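Local coordinates for DNA repair and recombination protein radB (Thermococcus kodakarensis, PDB 2CVH) that probably takes part in DNA repair and homologous recombination, binding DNA and ATP with very weak ATPase activity but without promoting strand exchange, at residues L22-P28 against V149-V155; L131-Q136 against E169-R175; C176-R181 against A193-R199; M1-G5 against L13-P19. All blocks are in the same frame, centred on the assembly; numbering follows the deposited sequence.

Contact 1. Residues L22-P28 against V149-V155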
# COMPACT_ATOMS: atom_id res chain seq x y z
N LEU A 22 -0.66 1.95 9.91
CA LEU A 22 0.07 1.85 8.67
C LEU A 22 0.24 0.37 8.35
O LEU A 22 0.72 -0.39 9.19
CB LEU A 22 1.45 2.48 8.75
CG LEU A 22 1.64 3.97 9.06
CD1 LEU A 22 2.94 4.42 8.40
CD2 LEU A 22 0.51 4.81 8.55
N THR A 23 -0.30 -0.05 7.21
CA THR A 23 -0.15 -1.41 6.76
C THR A 23 0.85 -1.35 5.62
O THR A 23 0.71 -0.54 4.71
CB THR A 23 -1.47 -2.01 6.23
OG1 THR A 23 -2.46 -2.04 7.27
CG2 THR A 23 -1.23 -3.46 5.73
N GLN A 24 1.97 -2.06 5.76
CA GLN A 24 2.94 -2.11 4.68
C GLN A 24 2.50 -3.27 3.78
O GLN A 24 2.00 -4.30 4.27
CB GLN A 24 4.36 -2.40 5.20
CG GLN A 24 5.34 -2.76 4.09
CD GLN A 24 6.75 -3.07 4.56
OE1 GLN A 24 7.72 -2.74 3.89
NE2 GLN A 24 6.87 -3.70 5.70
N VAL A 25 2.57 -3.07 2.48
CA VAL A 25 2.23 -4.13 1.54
C VAL A 25 3.45 -4.11 0.66
O VAL A 25 3.72 -3.11 0.03
CB VAL A 25 0.96 -3.86 0.69
CG1 VAL A 25 0.74 -5.03 -0.29
CG2 VAL A 25 -0.25 -3.76 1.59
N TYR A 26 4.24 -5.16 0.69
CA TYR A 26 5.44 -5.18 -0.12
C TYR A 26 5.58 -6.46 -0.97
O TYR A 26 5.01 -7.50 -0.66
CB TYR A 26 6.67 -4.91 0.76
CG TYR A 26 7.09 -6.09 1.61
CD1 TYR A 26 6.50 -6.35 2.84
CD2 TYR A 26 8.07 -6.97 1.15
CE1 TYR A 26 6.85 -7.45 3.58
CE2 TYR A 26 8.43 -8.08 1.88
CZ TYR A 26 7.82 -8.31 3.09
OH TYR A 26 8.17 -9.43 3.78
N GLY A 27 6.36 -6.35 -2.03
CA GLY A 27 6.58 -7.46 -2.94
C GLY A 27 7.17 -6.93 -4.22
O GLY A 27 7.37 -5.72 -4.35
N PRO A 28 7.50 -7.80 -5.20
CA PRO A 28 8.08 -7.40 -6.48
C PRO A 28 7.05 -6.76 -7.42
O PRO A 28 5.85 -6.69 -7.10
CB PRO A 28 8.59 -8.72 -7.04
CG PRO A 28 7.57 -9.69 -6.57
CD PRO A 28 7.29 -9.26 -5.14
N VAL A 149 -3.59 3.79 6.02
CA VAL A 149 -2.51 4.33 5.23
C VAL A 149 -1.74 3.10 4.74
O VAL A 149 -1.17 2.36 5.55
CB VAL A 149 -1.57 5.24 6.01
CG1 VAL A 149 -0.44 5.69 5.11
CG2 VAL A 149 -2.30 6.47 6.51
N ILE A 150 -1.81 2.83 3.44
CA ILE A 150 -1.10 1.71 2.84
C ILE A 150 0.23 2.23 2.37
O ILE A 150 0.32 3.26 1.68
CB ILE A 150 -1.87 1.12 1.63
CG1 ILE A 150 -3.16 0.47 2.09
CG2 ILE A 150 -0.96 0.11 0.88
CD1 ILE A 150 -4.17 0.19 0.96
N VAL A 151 1.29 1.55 2.79
CA VAL A 151 2.64 1.91 2.42
C VAL A 151 3.17 0.77 1.53
O VAL A 151 3.35 -0.37 1.97
CB VAL A 151 3.52 2.07 3.69
CG1 VAL A 151 4.94 2.25 3.30
CG2 VAL A 151 3.06 3.26 4.51
N ILE A 152 3.34 1.06 0.26
CA ILE A 152 3.80 0.08 -0.69
C ILE A 152 5.31 0.17 -0.85
O ILE A 152 5.86 1.26 -0.89
CB ILE A 152 3.06 0.26 -2.03
CG1 ILE A 152 1.63 -0.25 -1.90
CG2 ILE A 152 3.80 -0.42 -3.19
CD1 ILE A 152 0.72 0.14 -3.06
N ASN A 153 5.99 -0.97 -0.85
CA ASN A 153 7.44 -0.99 -1.02
C ASN A 153 7.80 -2.26 -1.79
O ASN A 153 6.98 -3.16 -1.92
CB ASN A 153 8.14 -1.07 0.35
CG ASN A 153 7.65 -0.02 1.32
OD1 ASN A 153 8.09 1.12 1.29
ND2 ASN A 153 6.72 -0.40 2.20
N GLN A 154 9.03 -2.32 -2.29
CA GLN A 154 9.50 -3.52 -2.98
C GLN A 154 10.08 -4.50 -1.94
O GLN A 154 10.59 -4.09 -0.89
CB GLN A 154 10.56 -3.15 -4.02
CG GLN A 154 10.07 -2.23 -5.12
CD GLN A 154 8.94 -2.83 -5.92
OE1 GLN A 154 7.91 -2.19 -6.12
NE2 GLN A 154 9.13 -4.06 -6.39
N VAL A 155 10.03 -5.78 -2.26
CA VAL A 155 10.53 -6.84 -1.38
C VAL A 155 12.08 -6.94 -1.27
O VAL A 155 12.81 -6.23 -1.97
CB VAL A 155 9.96 -8.22 -1.86
CG1 VAL A 155 10.57 -8.60 -3.23
CG2 VAL A 155 10.18 -9.31 -0.82
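Leu22 and Val149 open a parallel pairing of strands 22-26 and 149-153 in the middle of the RecA-like P-loop NTPase sheet, and the two side chains lie side by side, pointing the same way. With Leu22 CG beside its own backbone N (chi1 -61°), CD2 is carried across to Val149 CB at 3.3 Å, a tight carbon contact, while CD1 meets Val151 CG2 at 4.1 Å. Helix 128-145 covers this face. Further along the Leu22 face, Gln24 and Asn153 cross almost at right angles, their amide planes 84° apart, with Gln24 OE1 3.1 Å from Asn153 ND2. On the other face Val25 CG2 touches Ile150 CG2 at 4.0 Å. Backbone bonds run as a ladder between the strands, the straightest from Val151 N to Thr23 O.

At the end of strand 22-26, Tyr26 presents its ring edge to Val155, which lies just beyond strand 149-153, Tyr26 CE2 lying 3.4 Å from Val155 CG2; the Tyr26 hydroxyl bonds Glu196. Gly27 and Pro28 begin the predicted ATP-binding loop, the Walker A motif. Gln154 comes up to this loop from just past the end of the neighbouring strand: its OE1 bonds Lys33 NZ, which also bonds Gly27 O, while Gln154 NE2 sits 3.5 Å from Pro28 CA.

Contact 2. Residues L131-Q136 against E169-R175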
# COMPACT_ATOMS: atom_id res chain seq x y z
N LEU A 131 12.88 9.14 6.94
CA LEU A 131 11.88 8.13 6.66
C LEU A 131 10.94 8.12 7.86
O LEU A 131 9.72 8.16 7.71
CB LEU A 131 12.54 6.76 6.48
CG LEU A 131 11.60 5.56 6.33
CD1 LEU A 131 10.66 5.76 5.15
CD2 LEU A 131 12.41 4.27 6.18
N SER A 132 11.53 8.12 9.06
CA SER A 132 10.77 8.12 10.30
C SER A 132 9.88 9.37 10.40
O SER A 132 8.81 9.34 11.00
CB SER A 132 11.72 8.04 11.50
OG SER A 132 12.52 6.87 11.42
N ARG A 133 10.36 10.47 9.82
CA ARG A 133 9.61 11.73 9.78
C ARG A 133 8.30 11.46 9.03
O ARG A 133 7.21 11.72 9.54
CB ARG A 133 10.41 12.77 8.97
CG ARG A 133 10.48 14.17 9.58
CD ARG A 133 11.58 14.23 10.64
NE ARG A 133 12.92 14.15 10.06
CZ ARG A 133 14.05 14.06 10.77
NH1 ARG A 133 14.00 14.04 12.09
NH2 ARG A 133 15.22 14.04 10.15
N GLN A 134 8.45 10.93 7.82
CA GLN A 134 7.34 10.60 6.94
C GLN A 134 6.37 9.59 7.55
O GLN A 134 5.17 9.82 7.59
CB GLN A 134 7.90 10.08 5.62
CG GLN A 134 8.67 11.15 4.87
CD GLN A 134 9.42 10.64 3.66
OE1 GLN A 134 8.82 10.17 2.69
NE2 GLN A 134 10.75 10.74 3.70
N LEU A 135 6.91 8.48 8.04
CA LEU A 135 6.08 7.45 8.63
C LEU A 135 5.28 8.03 9.78
O LEU A 135 4.07 7.80 9.88
CB LEU A 135 6.93 6.25 9.07
CG LEU A 135 7.52 5.41 7.91
CD1 LEU A 135 8.40 4.30 8.46
CD2 LEU A 135 6.40 4.81 7.04
N GLN A 136 5.93 8.84 10.61
CA GLN A 136 5.23 9.46 11.72
C GLN A 136 4.13 10.39 11.24
O GLN A 136 3.04 10.40 11.82
CB GLN A 136 6.20 10.20 12.65
CG GLN A 136 6.77 9.30 13.74
CD GLN A 136 5.69 8.43 14.40
OE1 GLN A 136 5.75 7.20 14.33
NE2 GLN A 136 4.70 9.08 15.03
N GLU A 169 12.32 -3.14 8.67
CA GLU A 169 13.43 -2.35 9.23
C GLU A 169 13.26 -1.74 10.63
O GLU A 169 13.04 -0.53 10.78
CB GLU A 169 13.86 -1.28 8.21
CG GLU A 169 12.70 -0.51 7.58
CD GLU A 169 13.12 0.42 6.45
OE1 GLU A 169 12.28 0.71 5.57
OE2 GLU A 169 14.29 0.87 6.43
N GLN A 170 13.38 -2.59 11.65
CA GLN A 170 13.29 -2.19 13.07
C GLN A 170 12.09 -1.29 13.43
O GLN A 170 10.95 -1.66 13.16
CB GLN A 170 14.60 -1.54 13.52
CG GLN A 170 14.74 -1.43 15.04
CD GLN A 170 15.53 -0.22 15.46
OE1 GLN A 170 16.14 0.47 14.63
NE2 GLN A 170 15.52 0.07 16.74
N THR A 171 12.36 -0.13 14.03
CA THR A 171 11.32 0.81 14.44
C THR A 171 10.51 1.21 13.22
O THR A 171 9.28 1.31 13.28
CB THR A 171 11.94 2.08 15.09
OG1 THR A 171 12.97 1.69 16.01
CG2 THR A 171 10.88 2.88 15.84
N LEU A 172 11.21 1.43 12.11
CA LEU A 172 10.56 1.80 10.85
C LEU A 172 9.63 0.64 10.51
O LEU A 172 8.51 0.83 10.03
CB LEU A 172 11.59 2.01 9.74
CG LEU A 172 12.53 3.23 9.78
CD1 LEU A 172 11.72 4.50 9.80
CD2 LEU A 172 13.45 3.16 10.97
N GLY A 173 10.10 -0.57 10.80
CA GLY A 173 9.29 -1.74 10.55
C GLY A 173 8.08 -1.66 11.45
O GLY A 173 6.95 -1.66 10.96
N TYR A 174 8.30 -1.55 12.76
CA TYR A 174 7.21 -1.48 13.72
C TYR A 174 6.37 -0.21 13.56
O TYR A 174 5.37 -0.02 14.26
CB TYR A 174 7.71 -1.66 15.16
CG TYR A 174 8.13 -3.09 15.48
CD1 TYR A 174 9.48 -3.45 15.46
CD2 TYR A 174 7.18 -4.08 15.74
CE1 TYR A 174 9.87 -4.78 15.70
CE2 TYR A 174 7.56 -5.40 15.97
CZ TYR A 174 8.91 -5.73 15.95
OH TYR A 174 9.30 -7.03 16.18
N ARG A 175 6.79 0.65 12.64
CA ARG A 175 6.05 1.88 12.32
C ARG A 175 4.75 1.39 11.67
O ARG A 175 3.71 2.05 11.77
CB ARG A 175 6.83 2.73 11.32
CG ARG A 175 7.11 4.14 11.78
CD ARG A 175 8.20 4.18 12.84
NE ARG A 175 8.48 5.53 13.32
CZ ARG A 175 9.71 6.01 13.53
NH1 ARG A 175 10.77 5.24 13.29
NH2 ARG A 175 9.88 7.24 13.99
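Leu135 and Arg175 meet where two helical segments, 131-136 and 170-174, run nearly parallel, their axes 10.4 Å apart and 14° from parallel, with side chains filling the space between them. Leu172 reaches across with CD1, which settles between two leucines: Leu131 CG is 3.6 Å away, and Leu135 CD1, arriving at about a right angle, is equally near. Leu131 CD2 also faces the carboxylate of Glu169, which approaches from the opposite direction.

More of Arg175 is covered by the facing segment than of any other residue in this contact. Its chain bends at chi2 (74°): CG lies against Leu135 CB at 3.4 Å, and the guanidinium then turns over Ser132, whose CB sits beneath one face, 3.2 Å from NH2. Ser132 OG, hydrogen-bonded to Ile128 O one turn back, lies 3.0 Å from Arg175 NH1. At the guanidinium edge, in its plane, Arg175 NE gives Gln136 OE1 a straight but weak bond of 3.4 Å. Replacing Arg175 with an alanine would probably leave Gln136 OE1 without this donor and open a gap over Ser132 and beside Leu135.

The arrangement is plain helix packing away from the ATP site, joining the short helix 170-174, just before strand 178-184, to the long helix 128-145 that lies against the RecA-like core sheet.

Contact 3. Residues C176-R181 against A193-R199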
# COMPACT_ATOMS: atom_id res chain seq x y z
N CYS A 176 4.85 0.25 11.00
CA CYS A 176 3.72 -0.37 10.33
C CYS A 176 3.26 -1.52 11.19
O CYS A 176 3.98 -2.49 11.39
CB CYS A 176 4.12 -0.84 8.93
SG CYS A 176 4.63 0.51 7.81
N LYS A 177 2.08 -1.37 11.77
CA LYS A 177 1.50 -2.38 12.64
C LYS A 177 1.12 -3.65 11.89
O LYS A 177 1.19 -4.75 12.44
CB LYS A 177 0.28 -1.82 13.37
CG LYS A 177 0.54 -1.47 14.85
CD LYS A 177 1.81 -0.67 15.03
CE LYS A 177 2.07 -0.34 16.47
NZ LYS A 177 3.41 0.31 16.54
N ASP A 178 0.66 -3.48 10.66
CA ASP A 178 0.27 -4.61 9.83
C ASP A 178 1.21 -4.68 8.64
O ASP A 178 1.62 -3.64 8.10
CB ASP A 178 -1.18 -4.45 9.36
CG ASP A 178 -2.16 -4.37 10.51
OD1 ASP A 178 -1.76 -4.69 11.64
OD2 ASP A 178 -3.34 -4.01 10.26
N ILE A 179 1.60 -5.89 8.27
CA ILE A 179 2.52 -6.09 7.16
C ILE A 179 2.07 -7.29 6.34
O ILE A 179 1.86 -8.38 6.88
CB ILE A 179 3.98 -6.32 7.66
CG1 ILE A 179 4.44 -5.15 8.54
CG2 ILE A 179 4.93 -6.49 6.47
CD1 ILE A 179 5.94 -5.12 8.80
N LEU A 180 1.91 -7.06 5.04
CA LEU A 180 1.51 -8.10 4.12
C LEU A 180 2.59 -8.26 3.05
O LEU A 180 3.05 -7.27 2.45
CB LEU A 180 0.21 -7.71 3.42
CG LEU A 180 -1.16 -8.17 3.88
CD1 LEU A 180 -2.19 -7.55 2.93
CD2 LEU A 180 -1.25 -9.67 3.85
N ARG A 181 3.02 -9.50 2.83
CA ARG A 181 4.03 -9.78 1.81
C ARG A 181 3.27 -10.43 0.65
O ARG A 181 2.41 -11.30 0.88
CB ARG A 181 5.09 -10.75 2.32
CG ARG A 181 6.26 -10.93 1.36
CD ARG A 181 7.24 -12.03 1.82
NE ARG A 181 6.74 -13.38 1.54
CZ ARG A 181 6.71 -14.37 2.43
NH1 ARG A 181 7.15 -14.19 3.67
NH2 ARG A 181 6.25 -15.57 2.07
N ALA A 193 -0.69 -13.81 -0.54
CA ALA A 193 -0.28 -12.77 0.40
C ALA A 193 -0.00 -13.46 1.76
O ALA A 193 -0.71 -14.39 2.15
CB ALA A 193 -1.40 -11.72 0.55
N VAL A 194 1.04 -13.04 2.44
CA VAL A 194 1.34 -13.60 3.74
C VAL A 194 1.28 -12.47 4.75
O VAL A 194 1.89 -11.41 4.55
CB VAL A 194 2.73 -14.26 3.78
CG1 VAL A 194 3.00 -14.85 5.17
CG2 VAL A 194 2.83 -15.35 2.72
N LEU A 195 0.45 -12.66 5.78
CA LEU A 195 0.28 -11.70 6.87
C LEU A 195 1.44 -11.91 7.84
O LEU A 195 1.36 -12.74 8.75
CB LEU A 195 -1.03 -11.95 7.60
CG LEU A 195 -1.46 -10.87 8.58
CD1 LEU A 195 -1.51 -9.50 7.89
CD2 LEU A 195 -2.79 -11.22 9.14
N GLU A 196 2.52 -11.18 7.63
CA GLU A 196 3.71 -11.30 8.45
C GLU A 196 3.60 -10.61 9.79
O GLU A 196 4.29 -10.95 10.74
CB GLU A 196 4.90 -10.74 7.71
CG GLU A 196 5.04 -11.35 6.38
CD GLU A 196 6.39 -11.12 5.84
OE1 GLU A 196 6.83 -9.95 5.86
OE2 GLU A 196 7.01 -12.12 5.43
N ARG A 197 2.73 -9.62 9.85
CA ARG A 197 2.59 -8.89 11.07
C ARG A 197 1.22 -8.28 11.11
O ARG A 197 0.73 -7.73 10.12
CB ARG A 197 3.67 -7.82 11.16
CG ARG A 197 3.64 -7.04 12.45
CD ARG A 197 5.04 -6.77 12.94
NE ARG A 197 5.61 -5.55 12.39
CZ ARG A 197 6.91 -5.35 12.21
NH1 ARG A 197 7.80 -6.29 12.51
NH2 ARG A 197 7.34 -4.19 11.77
N HIS A 198 0.57 -8.45 12.25
CA HIS A 198 -0.74 -7.87 12.41
C HIS A 198 -0.97 -7.73 13.88
O HIS A 198 -0.37 -8.42 14.69
CB HIS A 198 -1.82 -8.73 11.79
CG HIS A 198 -3.08 -7.98 11.50
ND1 HIS A 198 -4.14 -7.92 12.39
CD2 HIS A 198 -3.45 -7.27 10.41
CE1 HIS A 198 -5.11 -7.21 11.85
NE2 HIS A 198 -4.72 -6.80 10.66
N ARG A 199 -1.91 -6.86 14.20
CA ARG A 199 -2.22 -6.57 15.57
C ARG A 199 -3.06 -7.60 16.30
O ARG A 199 -2.91 -7.77 17.51
CB ARG A 199 -2.86 -5.18 15.65
CG ARG A 199 -1.90 -4.08 15.21
CD ARG A 199 -2.45 -3.28 14.05
NE ARG A 199 -3.80 -2.80 14.31
CZ ARG A 199 -4.87 -3.21 13.65
NH1 ARG A 199 -4.75 -4.10 12.67
NH2 ARG A 199 -6.07 -2.73 13.98
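Ile179 and Arg197 pair across the antiparallel hairpin of strands 178-184 and 190-197. Ile179 N gives a 2.8 Å bond to Arg197 O, but Ile179 O is shared: it takes weak bonds from both Glu196 N and Arg197 N, which makes a classic beta bulge. Beyond it the pairing is regular, Arg181 and Val194 exchanging two bonds in the carbonyl planes, the shorter from Val194 N to Arg181 O at 2.7 Å.

Arg181 stretches out to a bend at chi3 (78°), laying one guanidinium face along Val194 CG2. Its NH1 makes a salt bridge of 2.7 Å with Glu196 OE2, reached on the anti side with the two planes 82° apart; its NE pairs with Asp183. The other carboxylate oxygen, Glu196 OE1, bonds Tyr26 OH. A leucine in place of Arg181 would probably leave Glu196 OE2 and Asp183 without this positive partner.

At the far end Asp178 OD2 forms a salt bridge with Arg199 NH1 at 2.8 Å. The carboxylate stacks on the His198 ring, planes 17° apart, while ND1 of that ring bonds the backbone N atoms of Phe200 and Arg201. Arg197 lays its guanidinium over Ile179 CD1, 3.4 Å from NH2. Its NE is buried with no partner, despite Cys176 O at the guanidinium edge.

Acid and base thus pair at both ends of this contact, with Leu180 packing on Ala193 and Leu195 on one face between them; sharing Glu196 between Arg181 and Tyr26 is likely to favour its charged form.

Contact 4. Residues M1-G5 against L13-P19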
# COMPACT_ATOMS: atom_id res chain seq x y z
N MET A 1 -12.87 -1.63 8.99
CA MET A 1 -11.88 -2.15 8.00
C MET A 1 -12.27 -1.72 6.58
O MET A 1 -13.45 -1.69 6.22
CB MET A 1 -11.83 -3.67 8.04
CG MET A 1 -11.59 -4.25 9.42
SD MET A 1 -10.10 -3.59 10.13
CE MET A 1 -9.20 -5.08 10.49
N LEU A 2 -11.26 -1.42 5.77
CA LEU A 2 -11.46 -1.02 4.40
C LEU A 2 -11.31 -2.27 3.51
O LEU A 2 -10.19 -2.72 3.30
CB LEU A 2 -10.40 0.02 4.05
CG LEU A 2 -10.85 1.14 3.15
CD1 LEU A 2 -9.62 1.85 2.61
CD2 LEU A 2 -11.64 0.57 2.00
N SER A 3 -12.41 -2.85 3.02
CA SER A 3 -12.36 -4.07 2.20
C SER A 3 -11.45 -4.02 0.97
O SER A 3 -11.26 -2.96 0.36
CB SER A 3 -13.76 -4.50 1.79
OG SER A 3 -13.72 -5.60 0.88
N THR A 4 -10.85 -5.17 0.66
CA THR A 4 -9.94 -5.34 -0.50
C THR A 4 -10.75 -5.83 -1.71
O THR A 4 -10.23 -5.94 -2.81
CB THR A 4 -8.83 -6.43 -0.27
OG1 THR A 4 -9.44 -7.69 0.01
CG2 THR A 4 -7.92 -6.06 0.88
N GLY A 5 -12.02 -6.15 -1.47
CA GLY A 5 -12.86 -6.62 -2.55
C GLY A 5 -12.56 -8.06 -2.86
O GLY A 5 -13.08 -8.61 -3.83
N LEU A 13 -7.13 -10.58 6.70
CA LEU A 13 -7.01 -9.30 7.40
C LEU A 13 -8.08 -8.96 8.44
O LEU A 13 -8.06 -7.86 8.98
CB LEU A 13 -6.94 -8.16 6.37
CG LEU A 13 -5.70 -8.05 5.50
CD1 LEU A 13 -5.97 -7.11 4.34
CD2 LEU A 13 -4.51 -7.59 6.35
N GLY A 14 -9.03 -9.85 8.69
CA GLY A 14 -10.05 -9.52 9.65
C GLY A 14 -11.10 -8.57 9.08
O GLY A 14 -11.88 -7.99 9.84
N GLY A 15 -11.11 -8.39 7.77
CA GLY A 15 -12.11 -7.55 7.13
C GLY A 15 -11.63 -6.57 6.07
O GLY A 15 -12.42 -6.06 5.28
N GLY A 16 -10.35 -6.25 6.10
CA GLY A 16 -9.82 -5.32 5.13
C GLY A 16 -8.73 -4.56 5.84
O GLY A 16 -8.35 -4.93 6.94
N PHE A 17 -8.24 -3.50 5.23
CA PHE A 17 -7.20 -2.72 5.85
C PHE A 17 -7.75 -2.01 7.08
O PHE A 17 -8.92 -1.61 7.11
CB PHE A 17 -6.63 -1.76 4.84
CG PHE A 17 -5.83 -2.43 3.75
CD1 PHE A 17 -4.46 -2.59 3.88
CD2 PHE A 17 -6.45 -2.83 2.56
CE1 PHE A 17 -3.71 -3.13 2.84
CE2 PHE A 17 -5.71 -3.38 1.51
CZ PHE A 17 -4.33 -3.53 1.66
N ALA A 18 -6.90 -1.91 8.11
CA ALA A 18 -7.24 -1.30 9.39
C ALA A 18 -7.09 0.21 9.44
O ALA A 18 -6.06 0.76 9.04
CB ALA A 18 -6.41 -1.91 10.48
N PRO A 19 -8.12 0.90 9.95
CA PRO A 19 -8.06 2.36 10.04
C PRO A 19 -7.16 2.79 11.18
O PRO A 19 -7.05 2.10 12.19
CB PRO A 19 -9.52 2.73 10.31
CG PRO A 19 -10.05 1.58 11.06
CD PRO A 19 -9.45 0.40 10.34
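Met1 folds over the glycine-rich turn Gly14-Gly15-Gly16 that leaves helix 7-12, where Gly14 closes the helix in a Schellman motif. From the start of the side chain, CB rests on the backbone, 3.5 Å from Gly15 C, and CG comes near Gly14 O. Bends at chi2 (-57°) and chi3 (-124°) then curl the chain along the turn: SD passes Ala18 CA at 3.7 Å with Pro19 CD a little farther off, and CE ends against Leu13 O at 3.4 Å. Gly15 has no CB to press on Met1 CG; at Gly16 a side chain would instead run into Leu2 O and Ser3 N.

Next to Met1, Leu2 and Phe17 form a single antiparallel bridge. Leu2 N donates to Phe17 O at 2.7 Å in the carbonyl plane, whereas Phe17 N returns to Leu2 O from above that carbonyl's plane. Ser3 OG accepts from Gly5 N in an ST turn, and both Ser3 OG and Thr4 OG1 bond Asp10, tying the N-terminal loop to the helix it precedes. The Thr4 and Phe17 side chains cross at about a right angle, Thr4 CG2 lying 3.5 Å from Phe17 CE2.

How the contacts relate
From the N terminus, contact 4 closes a short loop round helix 7-12 and delivers the chain to strand 22-26. Contact 1 then spans the next 120 residues to set that strand beside 149-153. Contact 2 crosses it: 131-136 lies inside the span of contact 1, and 169-175 lies beyond it. Contact 3 follows both in series as a local hairpin, joined to contact 1 because strands 22-26 and 178-184 are sheet neighbours. Phe17 packs on the face of contact 1 that holds Val25 and Ile150; Leu22 meets Leu135 on the other. Contacts 2 and 4 do not touch; contact 3 meets both, reaching Gly173 through Arg197 and Ala18 through Arg199.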